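Local coordinates for protein lectin (Colocasia esculenta, PDB 5T1X) that binds mannose specifically as a bulb-type, GNA-related plant lectin and agglutinates rabbit erythrocytes, at the interface of chains B and A. Sequence-based numbering; all coordinates share one arbitrary frame. Chains: chain A, Lectin; chain B, Lectin.

Contact 1: the interface of chains B and A. Residues chain B 58-59, 74, 76-78; chain A 105-106.
The C-terminal strand 104-107 of chain A lies across loop residues of chain B, an instance of the C-terminal strand exchange by which GNA-related lectin subunits pair. Two consecutive residues of that strand, A:Ile105 and A:Trp106, carry the contact, and what they meet is mainly aliphatic carbon and backbone.

The aromatic contact is made by one face of the A:Trp106 indole. The side chain extends with CG anti to the backbone N (chi1 -174°), and a chi2 of 92° turns the ring roughly perpendicular to its stem. B:Ser74 sets its CB over the pyrrole part of the indole, 3.7 Å from the centroid of the five-membered ring, in a CH-pi contact. Its OG occupies the crowded position between backbone N and carbonyl carbon (chi1 55°), which directs the hydroxyl away from the indole and leaves the methylene to face it.

A polar pair comes close here without bonding. A:Trp106 NE1 and the carbonyl O of B:Ser74 are 3.4 Å apart, a near approach rather than a hydrogen bond, so the indole is probably placed more by packing than by a polar bond.

Apolar packing continues through B:Ala76, whose methyl CB reaches A:Trp106 CD1 at 3.9 Å.

Methyl groups also pack against backbone oxygens. The CB of B:Ala76 lies 3.6 Å from the backbone O of A:Ile105. In A:Ile105 itself, chi1 puts CG1 in the crowded position between backbone N and carbonyl carbon, and with the chain extended beyond it the delta-methyl reaches the loop at B:Gly59. There, CD1 stops 3.6 Å from the backbone O of B:Gly59 and 4.1 Å from the carbonyl O of B:Ala76.

Contact 2: the interface of chains B and A. Residues chain B 100-101; chain A 64, 77, 79, 81, 98-100.
The phenyl ring of B:Phe101 forms the apolar centre, carried into chain A on strand 99-103 with CG anti to the backbone N (chi1 180°). A:Ser79 caps one face: its CB sits over the middle of the ring, 3.5 Å from the centroid, in a CH-pi contact. A:Trp77 comes at the far end of the phenyl, tip to tip, with CH2 at 3.9 Å from B:Phe101 CZ. Crossing obliquely near the root of the ring, the delta-methyl of A:Ile100 touches B:Phe101 CD2 at 3.7 Å. One residue earlier, B:Val100 lays CG2 against the branch methyl CG2 of A:Ile100 and against A:Ser81 CB.

Around this core the backbones pair antiparallel. B:Val100 N donates to A:Ile100 O at 2.9 Å, nearly along the C=O axis, and A:Ile100 N donates to B:Phe101 O at 2.9 Å, in the carbonyl plane. Both bonds are close to straight, 165° and 163° at the hydrogen.

At the rim, the hydroxyls of A:Ser79 and A:Ser81 are linked to each other and to a backbone carbonyl of chain A. A:Ser81 OG donates to the carbonyl O of A:Gly64 at 2.6 Å, from above the carbonyl plane, and shares a 2.7 Å hydrogen bond with A:Ser79 OG. These bonds would hold both hydroxyls in the crowded position, while the CB of A:Ser81 meets the backbone O of B:Val100. The site thus docks the exchanged strand of chain B onto the sheet of chain A, helping to hold the heterodimer together.

Contact 1: the interface of chains B and A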
ATOM      1  N   TYR B  58      13.900   1.742  -6.854  1.00 16.66           N
ATOM      2  CA  TYR B  58      14.653   0.975  -5.858  1.00 16.28           C
ATOM      3  C   TYR B  58      14.077   1.210  -4.443  1.00 19.33           C
ATOM      4  O   TYR B  58      14.625   0.715  -3.456  1.00 19.39           O
ATOM      5  CB  TYR B  58      16.148   1.308  -5.926  1.00 18.37           C
ATOM      6  CG  TYR B  58      16.743   0.998  -7.280  1.00 20.12           C
ATOM      7  CD1 TYR B  58      17.272  -0.258  -7.562  1.00 21.58           C
ATOM      8  CD2 TYR B  58      16.771   1.960  -8.289  1.00 21.77           C
ATOM      9  CE1 TYR B  58      17.803  -0.555  -8.817  1.00 22.35           C
ATOM     10  CE2 TYR B  58      17.284   1.669  -9.551  1.00 23.10           C
ATOM     11  CZ  TYR B  58      17.795   0.408  -9.812  1.00 30.30           C
ATOM     12  OH  TYR B  58      18.324   0.130 -11.047  1.00 30.96           O
ATOM     13  N   GLY B  59      12.958   1.930  -4.376  1.00 15.80           N
ATOM     14  CA  GLY B  59      12.234   2.191  -3.136  1.00 15.54           C
ATOM     15  C   GLY B  59      12.781   3.298  -2.267  1.00 18.16           C
ATOM     16  O   GLY B  59      12.499   3.334  -1.069  1.00 17.45           O
ATOM     17  N   SER B  74      15.974   8.911   1.446  1.00 20.09           N
ATOM     18  CA  SER B  74      15.769   7.976   2.560  1.00 20.06           C
ATOM     19  C   SER B  74      16.937   6.972   2.738  1.00 26.39           C
ATOM     20  O   SER B  74      16.973   6.273   3.754  1.00 26.61           O
ATOM     21  CB  SER B  74      14.451   7.227   2.411  1.00 21.26           C
ATOM     22  OG  SER B  74      14.346   6.569   1.160  1.00 23.68           O
ATOM     23  N   ALA B  76      17.718   4.028   2.244  1.00 25.85           N
ATOM     24  CA  ALA B  76      17.321   2.617   2.160  1.00 24.00           C
ATOM     25  C   ALA B  76      16.854   2.286   0.746  1.00 25.11           C
ATOM     26  O   ALA B  76      16.013   2.988   0.181  1.00 24.55           O
ATOM     27  CB  ALA B  76      16.228   2.308   3.171  1.00 24.13           C
ATOM     28  N   LYS B  77      17.447   1.243   0.164  1.00 20.97           N
ATOM     29  CA  LYS B  77      17.180   0.793  -1.202  1.00 20.02           C
ATOM     30  C   LYS B  77      17.088  -0.719  -1.283  1.00 22.06           C
ATOM     31  O   LYS B  77      17.720  -1.422  -0.495  1.00 22.85           O
ATOM     32  CB  LYS B  77      18.324   1.245  -2.134  1.00 23.43           C
ATOM     33  CG  LYS B  77      18.360   2.729  -2.476  1.00 38.64           C
ATOM     34  CD  LYS B  77      19.484   3.048  -3.476  1.00 49.32           C
ATOM     35  CE  LYS B  77      20.862   3.183  -2.859  1.00 61.39           C
ATOM     36  NZ  LYS B  77      20.996   4.423  -2.046  1.00 73.46           N
ATOM     37  N   SER B  78      16.365  -1.219  -2.283  1.00 16.88           N
ATOM     38  CA  SER B  78      16.277  -2.654  -2.534  1.00 15.13           C
ATOM     39  C   SER B  78      16.383  -2.895  -4.059  1.00 18.08           C
ATOM     40  O   SER B  78      16.994  -2.078  -4.753  1.00 18.08           O
ATOM     41  CB  SER B  78      15.005  -3.233  -1.908  1.00 17.01           C
ATOM     42  OG  SER B  78      14.998  -4.648  -1.983  1.00 17.77           O
TER
ATOM     43  N   ILE A 105      10.923  -1.618   4.001  1.00 11.54           N
ATOM     44  CA  ILE A 105      12.381  -1.401   3.933  1.00 12.40           C
ATOM     45  C   ILE A 105      12.804  -0.098   4.636  1.00 16.71           C
ATOM     46  O   ILE A 105      13.997   0.106   4.891  1.00 18.48           O
ATOM     47  CB  ILE A 105      12.888  -1.425   2.456  1.00 14.68           C
ATOM     48  CG1 ILE A 105      12.321  -0.230   1.650  1.00 15.17           C
ATOM     49  CG2 ILE A 105      12.540  -2.776   1.776  1.00 13.98           C
ATOM     50  CD1 ILE A 105      13.083   0.107   0.348  1.00 18.15           C
ATOM     51  N   TRP A 106      11.844   0.800   4.891  1.00 13.45           N
ATOM     52  CA  TRP A 106      12.101   2.100   5.519  1.00 14.15           C
ATOM     53  C   TRP A 106      10.853   2.566   6.230  1.00 17.68           C
ATOM     54  O   TRP A 106       9.748   2.359   5.723  1.00 16.66           O
ATOM     55  CB  TRP A 106      12.535   3.128   4.456  1.00 14.24           C
ATOM     56  CG  TRP A 106      12.951   4.461   5.004  1.00 16.43           C
ATOM     57  CD1 TRP A 106      14.215   4.850   5.340  1.00 20.05           C
ATOM     58  CD2 TRP A 106      12.103   5.594   5.243  1.00 16.10           C
ATOM     59  NE1 TRP A 106      14.208   6.152   5.787  1.00 20.27           N
ATOM     60  CE2 TRP A 106      12.921   6.625   5.762  1.00 20.90           C
ATOM     61  CE3 TRP A 106      10.724   5.831   5.103  1.00 16.68           C
ATOM     62  CZ2 TRP A 106      12.413   7.885   6.105  1.00 19.90           C
ATOM     63  CZ3 TRP A 106      10.223   7.079   5.444  1.00 18.63           C
ATOM     64  CH2 TRP A 106      11.065   8.094   5.924  1.00 19.76           C
TER

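Contact 2: the interface of chains B and A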
ATOM      1  N   VAL B 100       5.086  -8.207  -4.919  1.00  8.39           N
ATOM      2  CA  VAL B 100       5.282  -9.653  -4.985  1.00  8.46           C
ATOM      3  C   VAL B 100       4.082 -10.340  -5.641  1.00 10.64           C
ATOM      4  O   VAL B 100       4.170 -11.522  -5.957  1.00 10.97           O
ATOM      5  CB  VAL B 100       5.594 -10.284  -3.591  1.00 12.61           C
ATOM      6  CG1 VAL B 100       6.882  -9.709  -3.000  1.00 12.83           C
ATOM      7  CG2 VAL B 100       4.423 -10.126  -2.623  1.00 12.37           C
ATOM      8  N   PHE B 101       2.958  -9.619  -5.808  1.00  8.38           N
ATOM      9  CA  PHE B 101       1.744 -10.195  -6.379  1.00  8.00           C
ATOM     10  C   PHE B 101       0.820  -9.101  -6.892  1.00 10.45           C
ATOM     11  O   PHE B 101       0.720  -8.037  -6.291  1.00  9.33           O
ATOM     12  CB  PHE B 101       1.032 -11.066  -5.329  1.00  9.65           C
ATOM     13  CG  PHE B 101      -0.246 -11.730  -5.779  1.00 10.13           C
ATOM     14  CD1 PHE B 101      -0.218 -12.813  -6.649  1.00 14.31           C
ATOM     15  CD2 PHE B 101      -1.479 -11.279  -5.321  1.00 11.74           C
ATOM     16  CE1 PHE B 101      -1.405 -13.425  -7.068  1.00 15.86           C
ATOM     17  CE2 PHE B 101      -2.664 -11.904  -5.726  1.00 14.26           C
ATOM     18  CZ  PHE B 101      -2.617 -12.970  -6.597  1.00 14.52           C
TER
ATOM     19  N   GLY A  64       4.262 -12.075   2.791  1.00  8.79           N
ATOM     20  CA  GLY A  64       3.665 -11.643   1.532  1.00  9.34           C
ATOM     21  C   GLY A  64       2.710 -12.595   0.860  1.00 11.22           C
ATOM     22  O   GLY A  64       2.352 -12.365  -0.294  1.00  9.91           O
ATOM     23  N   TRP A  77      -7.592 -20.870  -1.069  1.00  9.78           N
ATOM     24  CA  TRP A  77      -6.900 -20.150  -2.133  1.00  9.22           C
ATOM     25  C   TRP A  77      -5.671 -19.481  -1.561  1.00 10.86           C
ATOM     26  O   TRP A  77      -5.665 -19.082  -0.396  1.00 10.04           O
ATOM     27  CB  TRP A  77      -7.840 -19.085  -2.764  1.00  8.21           C
ATOM     28  CG  TRP A  77      -7.230 -18.264  -3.870  1.00  8.76           C
ATOM     29  CD1 TRP A  77      -7.269 -18.525  -5.209  1.00 11.59           C
ATOM     30  CD2 TRP A  77      -6.563 -17.001  -3.725  1.00  8.10           C
ATOM     31  NE1 TRP A  77      -6.615 -17.528  -5.905  1.00 11.41           N
ATOM     32  CE2 TRP A  77      -6.176 -16.580  -5.016  1.00 11.38           C
ATOM     33  CE3 TRP A  77      -6.215 -16.203  -2.620  1.00  9.27           C
ATOM     34  CZ2 TRP A  77      -5.474 -15.384  -5.238  1.00 10.38           C
ATOM     35  CZ3 TRP A  77      -5.523 -15.020  -2.840  1.00  9.98           C
ATOM     36  CH2 TRP A  77      -5.166 -14.619  -4.133  1.00 10.46           C
ATOM     37  N   SER A  79      -2.305 -16.679  -2.945  1.00  8.45           N
ATOM     38  CA  SER A  79      -1.636 -15.878  -3.981  1.00  7.87           C
ATOM     39  C   SER A  79      -0.374 -16.592  -4.456  1.00 12.51           C
ATOM     40  O   SER A  79       0.145 -16.292  -5.531  1.00 13.48           O
ATOM     41  CB  SER A  79      -1.270 -14.499  -3.439  1.00  9.39           C
ATOM     42  OG  SER A  79      -0.420 -14.610  -2.303  1.00  7.83           O
ATOM     43  N   SER A  81       2.504 -16.146  -3.376  1.00  9.94           N
ATOM     44  CA  SER A  81       3.623 -15.201  -3.286  1.00  8.74           C
ATOM     45  C   SER A  81       4.273 -15.430  -1.937  1.00 13.75           C
ATOM     46  O   SER A  81       3.588 -15.716  -0.956  1.00 12.82           O
ATOM     47  CB  SER A  81       3.156 -13.754  -3.454  1.00  8.91           C
ATOM     48  OG  SER A  81       2.006 -13.464  -2.672  1.00 11.85           O
ATOM     49  N   ALA A  98      -4.986  -4.715  -7.592  1.00  9.67           N
ATOM     50  CA  ALA A  98      -4.794  -5.017  -6.165  1.00  8.63           C
ATOM     51  C   ALA A  98      -3.404  -5.604  -6.076  1.00 11.62           C
ATOM     52  O   ALA A  98      -3.115  -6.594  -6.758  1.00 11.65           O
ATOM     53  CB  ALA A  98      -5.864  -5.971  -5.651  1.00 10.01           C
ATOM     54  N   VAL A  99      -2.495  -4.930  -5.355  1.00  7.78           N
ATOM     55  CA  VAL A  99      -1.087  -5.337  -5.365  1.00  7.12           C
ATOM     56  C   VAL A  99      -0.548  -5.538  -3.959  1.00  8.63           C
ATOM     57  O   VAL A  99      -0.796  -4.717  -3.080  1.00  7.85           O
ATOM     58  CB  VAL A  99      -0.243  -4.267  -6.118  1.00 10.41           C
ATOM     59  CG1 VAL A  99       1.238  -4.663  -6.179  1.00  9.72           C
ATOM     60  CG2 VAL A  99      -0.787  -4.019  -7.528  1.00 10.14           C
ATOM     61  N   ILE A 100       0.231  -6.608  -3.764  1.00  5.07           N
ATOM     62  CA  ILE A 100       0.891  -6.859  -2.471  1.00  4.74           C
ATOM     63  C   ILE A 100       2.293  -6.290  -2.555  1.00  8.93           C
ATOM     64  O   ILE A 100       3.082  -6.698  -3.424  1.00  8.08           O
ATOM     65  CB  ILE A 100       0.927  -8.353  -2.069  1.00  7.36           C
ATOM     66  CG1 ILE A 100      -0.486  -9.000  -2.061  1.00  8.31           C
ATOM     67  CG2 ILE A 100       1.668  -8.533  -0.698  1.00  9.08           C
ATOM     68  CD1 ILE A 100      -0.441 -10.522  -1.898  1.00 11.03           C
TER

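Contact 1 and contact 2 lie about 20 Å apart and share no residue, yet they are pseudo-symmetric counterparts. In each, a C-terminal strand, 104-107 of chain A or 99-103 of chain B, crosses to the other subunit. A:Ile105 and A:Trp106 match B:Val100 and B:Phe101 in sequence, while B:Gly59, B:Ser74 and B:Ala76 match A:Gly64, A:Ser79 and A:Ser81. A serine CB thus meets an aromatic face at both sites. The reciprocal exchange clasps the two chains from both sides, consistent with the heterodimer that, doubled, makes the lectin's heterotetramer.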